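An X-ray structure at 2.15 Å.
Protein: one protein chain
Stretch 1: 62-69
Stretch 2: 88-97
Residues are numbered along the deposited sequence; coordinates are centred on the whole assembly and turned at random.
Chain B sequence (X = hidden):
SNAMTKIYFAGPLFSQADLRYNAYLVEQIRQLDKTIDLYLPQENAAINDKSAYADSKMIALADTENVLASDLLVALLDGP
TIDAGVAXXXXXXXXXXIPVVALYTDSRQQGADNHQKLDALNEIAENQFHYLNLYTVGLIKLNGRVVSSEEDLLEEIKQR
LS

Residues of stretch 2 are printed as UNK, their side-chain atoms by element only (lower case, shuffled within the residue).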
ATOM      1  N   ALA B  62      -6.407 -14.429 -18.768  1.00 40.41           N
ATOM      2  CA  ALA B  62      -6.822 -15.678 -18.137  1.00 42.67           C
ATOM      3  C   ALA B  62      -7.720 -15.420 -16.933  1.00 40.41           C
ATOM      4  O   ALA B  62      -8.705 -16.135 -16.722  1.00 42.24           O
ATOM      5  CB  ALA B  62      -5.597 -16.495 -17.726  1.00 45.96           C
ATOM      6  N   ASP B  63      -7.401 -14.398 -16.136  1.00 38.17           N
ATOM      7  CA  ASP B  63      -8.221 -14.095 -14.968  1.00 38.18           C
ATOM      8  C   ASP B  63      -9.546 -13.464 -15.370  1.00 39.22           C
ATOM      9  O   ASP B  63     -10.586 -13.756 -14.766  1.00 40.30           O
ATOM     10  CB  ASP B  63      -7.460 -13.178 -14.012  1.00 41.92           C
ATOM     11  CG  ASP B  63      -7.033 -13.887 -12.747  1.00 61.24           C
ATOM     12  OD1 ASP B  63      -7.730 -14.841 -12.338  1.00 54.85           O
ATOM     13  OD2 ASP B  63      -6.002 -13.496 -12.164  1.00 66.29           O
ATOM     14  N   THR B  64      -9.528 -12.588 -16.380  1.00 38.47           N
ATOM     15  CA  THR B  64     -10.753 -11.924 -16.808  1.00 40.16           C
ATOM     16  C   THR B  64     -11.754 -12.929 -17.362  1.00 41.84           C
ATOM     17  O   THR B  64     -12.968 -12.754 -17.205  1.00 44.40           O
ATOM     18  CB  THR B  64     -10.436 -10.849 -17.850  1.00 39.59           C
ATOM     19  OG1 THR B  64      -9.485  -9.923 -17.310  1.00 33.13           O
ATOM     20  CG2 THR B  64     -11.694 -10.093 -18.242  1.00 40.86           C
ATOM     21  N   GLU B  65     -11.262 -13.982 -18.021  1.00 39.51           N
ATOM     22  CA  GLU B  65     -12.154 -15.023 -18.524  1.00 44.01           C
ATOM     23  C   GLU B  65     -12.969 -15.639 -17.396  1.00 43.36           C
ATOM     24  O   GLU B  65     -14.171 -15.885 -17.547  1.00 53.03           O
ATOM     25  CB  GLU B  65     -11.349 -16.101 -19.252  1.00 48.98           C
ATOM     26  CG  GLU B  65     -10.778 -15.668 -20.593  1.00 49.60           C
ATOM     27  CD  GLU B  65     -10.046 -16.796 -21.299  1.00 60.38           C
ATOM     28  OE1 GLU B  65      -9.839 -16.705 -22.526  1.00 52.79           O
ATOM     29  OE2 GLU B  65      -9.680 -17.781 -20.622  1.00 56.93           O
ATOM     30  N   ASN B  66     -12.329 -15.895 -16.253  1.00 41.02           N
ATOM     31  CA  ASN B  66     -13.050 -16.458 -15.119  1.00 48.45           C
ATOM     32  C   ASN B  66     -13.987 -15.438 -14.484  1.00 50.42           C
ATOM     33  O   ASN B  66     -15.065 -15.805 -14.003  1.00 45.89           O
ATOM     34  CB  ASN B  66     -12.064 -16.993 -14.081  1.00 50.43           C
ATOM     35  CG  ASN B  66     -11.158 -18.070 -14.643  1.00 58.48           C
ATOM     36  OD1 ASN B  66      -9.941 -18.033 -14.457  1.00 58.58           O
ATOM     37  ND2 ASN B  66     -11.746 -19.037 -15.336  1.00 52.22           N
ATOM     38  N   VAL B  67     -13.593 -14.163 -14.465  1.00 41.78           N
ATOM     39  CA  VAL B  67     -14.465 -13.123 -13.924  1.00 43.73           C
ATOM     40  C   VAL B  67     -15.735 -13.009 -14.759  1.00 44.53           C
ATOM     41  O   VAL B  67     -16.852 -13.025 -14.229  1.00 44.50           O
ATOM     42  CB  VAL B  67     -13.719 -11.778 -13.849  1.00 42.93           C
ATOM     43  CG1 VAL B  67     -14.683 -10.655 -13.491  1.00 38.33           C
ATOM     44  CG2 VAL B  67     -12.581 -11.850 -12.841  1.00 36.90           C
ATOM     45  N   LEU B  68     -15.580 -12.909 -16.082  1.00 41.13           N
ATOM     46  CA  LEU B  68     -16.725 -12.698 -16.961  1.00 45.47           C
ATOM     47  C   LEU B  68     -17.658 -13.900 -17.015  1.00 47.28           C
ATOM     48  O   LEU B  68     -18.843 -13.732 -17.317  1.00 54.60           O
ATOM     49  CB  LEU B  68     -16.245 -12.354 -18.373  1.00 45.76           C
ATOM     50  CG  LEU B  68     -15.412 -11.080 -18.520  1.00 45.71           C
ATOM     51  CD1 LEU B  68     -15.136 -10.780 -19.986  1.00 45.22           C
ATOM     52  CD2 LEU B  68     -16.103  -9.907 -17.848  1.00 48.12           C
ATOM     53  N   ALA B  69     -17.158 -15.102 -16.734  1.00 53.65           N
ATOM     54  CA  ALA B  69     -17.992 -16.296 -16.746  1.00 55.70           C
ATOM     55  C   ALA B  69     -18.768 -16.493 -15.451  1.00 53.58           C
ATOM     56  O   ALA B  69     -19.511 -17.474 -15.335  1.00 55.45           O
ATOM     57  CB  ALA B  69     -17.132 -17.533 -17.023  1.00 49.46           C
ATOM     58  N   UNK B  88      -9.225  -3.748  -9.868  1.00 29.06           N
ATOM     59  CA  UNK B  88      -9.454  -3.809 -11.309  1.00 29.32           C
ATOM     60  C   UNK B  88     -10.552  -4.806 -11.653  1.00 30.59           C
ATOM     61  O   UNK B  88     -11.388  -4.540 -12.524  1.00 31.17           O
ATOM     62  c   UNK B  88      -8.157  -4.168 -12.035  1.00 28.14           C
ATOM     63  o   UNK B  88      -7.217  -3.111 -11.953  1.00 29.46           O
ATOM     64  N   UNK B  89     -10.565  -5.961 -10.981  1.00 31.01           N
ATOM     65  CA  UNK B  89     -11.611  -6.950 -11.227  1.00 28.81           C
ATOM     66  C   UNK B  89     -12.985  -6.417 -10.844  1.00 31.31           C
ATOM     67  O   UNK B  89     -13.983  -6.760 -11.490  1.00 30.89           O
ATOM     68  c   UNK B  89     -11.305  -8.239 -10.463  1.00 34.74           C
ATOM     69  c   UNK B  89     -10.177  -9.063 -11.069  1.00 33.60           C
ATOM     70  o   UNK B  89      -9.944 -10.143  -8.957  1.00 40.78           O
ATOM     71  c   UNK B  89      -9.756 -10.226 -10.189  1.00 40.80           C
ATOM     72  o   UNK B  89      -9.237 -11.224 -10.731  1.00 47.53           O
ATOM     73  N   UNK B  90     -13.059  -5.585  -9.804  1.00 31.52           N
ATOM     74  CA  UNK B  90     -14.326  -4.953  -9.443  1.00 29.26           C
ATOM     75  C   UNK B  90     -14.781  -4.013 -10.552  1.00 33.42           C
ATOM     76  O   UNK B  90     -15.965  -3.976 -10.908  1.00 34.19           O
ATOM     77  c   UNK B  90     -13.753  -4.596  -5.611  1.00 28.32           C
ATOM     78  c   UNK B  90     -14.192  -4.221  -8.094  1.00 28.86           C
ATOM     79  c   UNK B  90     -15.370  -3.280  -7.864  1.00 29.61           C
ATOM     80  c   UNK B  90     -14.071  -5.230  -6.949  1.00 30.74           C
ATOM     81  N   UNK B  91     -13.847  -3.246 -11.120  1.00 31.05           N
ATOM     82  CA  UNK B  91     -14.201  -2.356 -12.214  1.00 29.59           C
ATOM     83  C   UNK B  91     -14.687  -3.104 -13.440  1.00 31.09           C
ATOM     84  O   UNK B  91     -15.614  -2.660 -14.124  1.00 33.63           O
ATOM     85  N   UNK B  92     -14.069  -4.249 -13.739  1.00 31.61           N
ATOM     86  CA  UNK B  92     -14.537  -5.077 -14.846  1.00 31.43           C
ATOM     87  C   UNK B  92     -15.936  -5.605 -14.556  1.00 35.43           C
ATOM     88  O   UNK B  92     -16.816  -5.591 -15.425  1.00 35.11           O
ATOM     89  c   UNK B  92     -13.549  -6.228 -15.116  1.00 31.23           C
ATOM     90  c   UNK B  92     -14.136  -7.205 -16.124  1.00 34.33           C
ATOM     91  c   UNK B  92     -12.217  -5.685 -15.612  1.00 32.25           C
ATOM     92  N   UNK B  93     -16.163  -6.071 -13.325  1.00 36.19           N
ATOM     93  CA  UNK B  93     -17.455  -6.649 -12.974  1.00 36.86           C
ATOM     94  C   UNK B  93     -18.568  -5.612 -13.049  1.00 37.13           C
ATOM     95  O   UNK B  93     -19.666  -5.907 -13.535  1.00 38.16           O
ATOM     96  c   UNK B  93     -17.391  -7.264 -11.576  1.00 33.00           C
ATOM     97  N   UNK B  94     -18.306  -4.393 -12.572  1.00 34.34           N
ATOM     98  CA  UNK B  94     -19.331  -3.354 -12.614  1.00 33.16           C
ATOM     99  C   UNK B  94     -19.707  -3.014 -14.050  1.00 35.87           C
ATOM    100  O   UNK B  94     -20.892  -2.947 -14.395  1.00 36.39           O
ATOM    101  c   UNK B  94     -19.498   0.059 -13.025  1.00 33.99           C
ATOM    102  c   UNK B  94     -18.857  -2.101 -11.876  1.00 30.32           C
ATOM    103  c   UNK B  94     -21.519   1.214 -12.491  1.00 37.76           C
ATOM    104  c   UNK B  94     -20.356   1.125 -13.228  1.00 31.95           C
ATOM    105  c   UNK B  94     -19.787  -0.926 -12.085  1.00 36.13           C
ATOM    106  o   UNK B  94     -22.377   2.272 -12.686  1.00 42.36           O
ATOM    107  c   UNK B  94     -20.966  -0.815 -11.361  1.00 33.45           C
ATOM    108  c   UNK B  94     -21.828   0.248 -11.558  1.00 34.95           C
ATOM    109  N   UNK B  95     -18.704  -2.790 -14.903  1.00 31.66           N
ATOM    110  CA  UNK B  95     -18.979  -2.391 -16.278  1.00 40.06           C
ATOM    111  C   UNK B  95     -19.710  -3.483 -17.048  1.00 41.62           C
ATOM    112  O   UNK B  95     -20.469  -3.184 -17.976  1.00 43.45           O
ATOM    113  c   UNK B  95     -17.677  -2.018 -16.985  1.00 36.87           C
ATOM    114  N   UNK B  96     -19.505  -4.744 -16.679  1.00 39.92           N
ATOM    115  CA  UNK B  96     -20.207  -5.856 -17.306  1.00 39.49           C
ATOM    116  C   UNK B  96     -21.515  -6.200 -16.609  1.00 41.86           C
ATOM    117  O   UNK B  96     -22.235  -7.088 -17.078  1.00 44.62           O
ATOM    118  c   UNK B  96     -17.351  -6.699 -20.653  1.00 55.22           C
ATOM    119  c   UNK B  96     -19.304  -7.093 -17.348  1.00 43.25           C
ATOM    120  n   UNK B  96     -17.764  -6.560 -22.077  1.00 68.67           N
ATOM    121  c   UNK B  96     -18.108  -6.948 -18.273  1.00 45.99           C
ATOM    122  c   UNK B  96     -18.547  -6.778 -19.719  1.00 50.21           C
ATOM    123  N   UNK B  97     -21.842  -5.526 -15.509  1.00 42.98           N
ATOM    124  CA  UNK B  97     -23.094  -5.778 -14.823  1.00 42.48           C
ATOM    125  C   UNK B  97     -23.105  -6.999 -13.934  1.00 41.72           C
ATOM    126  O   UNK B  97     -24.181  -7.531 -13.646  1.00 44.53           O
TER

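Position 88 carries one carbon and then one oxygen, and nothing of it comes near stretch 1. A two-atom side chain ending in a hydroxyl is serine: Ser88, buried, its OG hydrogen-bonded elsewhere in the structure.

Position 89 has three carbons, the third bearing two oxygens, in an unbranched chain that ends in a carboxylate. Its CA-to-CB bond points sideways, yet the end of the chain comes nearer to stretch 1, with one oxygen 4.0 Å from CG2 of Val67. Two carbons before the carboxylate carbon make it glutamate, Glu89. Its OE2 also lies 4.2 Å from OD2 of Asp63, two like charges close together. Both Glu89 oxygens and OD1 of Asp63 have hydrogen bonds elsewhere in the structure, and no hydrogen bond joins the two acids.

Position 90 shows four carbons, forked at the first, with one arm two carbons long. That is isoleucine, Ile90; its CA-to-CB bond points away, and the side chain does not reach stretch 1, buried against other parts of the protein.

Position 91 has no side-chain atoms at all, so it is Gly91. Its phi/psi of -63/-38 is ordinary helix, and even an ideal CB would find nothing of stretch 1 within 5.5 Å; this contact does not explain the glycine.

Position 92 has one carbon carrying two more, a beta-branched, wholly apolar group pointing toward stretch 1, where one outer carbon touches Leu68, Thr64 and Val67. It is valine, Val92, with chi1 in the t well. Its CG1 lies 3.8 Å from CD2 of Leu68, 4.3 Å from CG2 of Thr64 and 4.4 Å from CG1 of Val67, so one methyl meets three residues.

Position 93 bears a single carbon, pointing sideways; its CB is 4.7 Å from CG1 of Val67. This is Ala93, whose CA is 7.2 Å from the CA of Val67, the closest backbone register of the pair.

Position 94 has one carbon and then a six-membered carbon ring bearing an oxygen: Tyr94, out of reach of stretch 1. Position 95, again a single carbon, is Ala95, likewise out of reach.

Position 96 is four carbons in a row ending in nitrogen, the second carbon 3.6 Å from CD2 of Leu68; hence Lys96. That carbon, CG, makes an aliphatic contact, while NZ is hydrogen-bonded elsewhere in the structure.

Position 97 has no side chain and a phi of +80°, which favours glycine. Gly97 leaves the helix in a Schellman motif, its N bonded to Tyr94 O at 3.0 Å.

The rule is modest packing without hydrogen bonds across the pair. Two helices cross at -43° with axes 10.4 Å apart, burying 280 Å² in all. Positions 89, 92 and 96, spaced three and four apart, supply every close contact from stretch 2. Val92 packs centrally among Thr64, Val67 and Leu68, with the carboxylate of Glu89 near Asp63 and Val67 and Lys96 against Leu68.

Stretch 2 88-97: SEIGVAYAKG
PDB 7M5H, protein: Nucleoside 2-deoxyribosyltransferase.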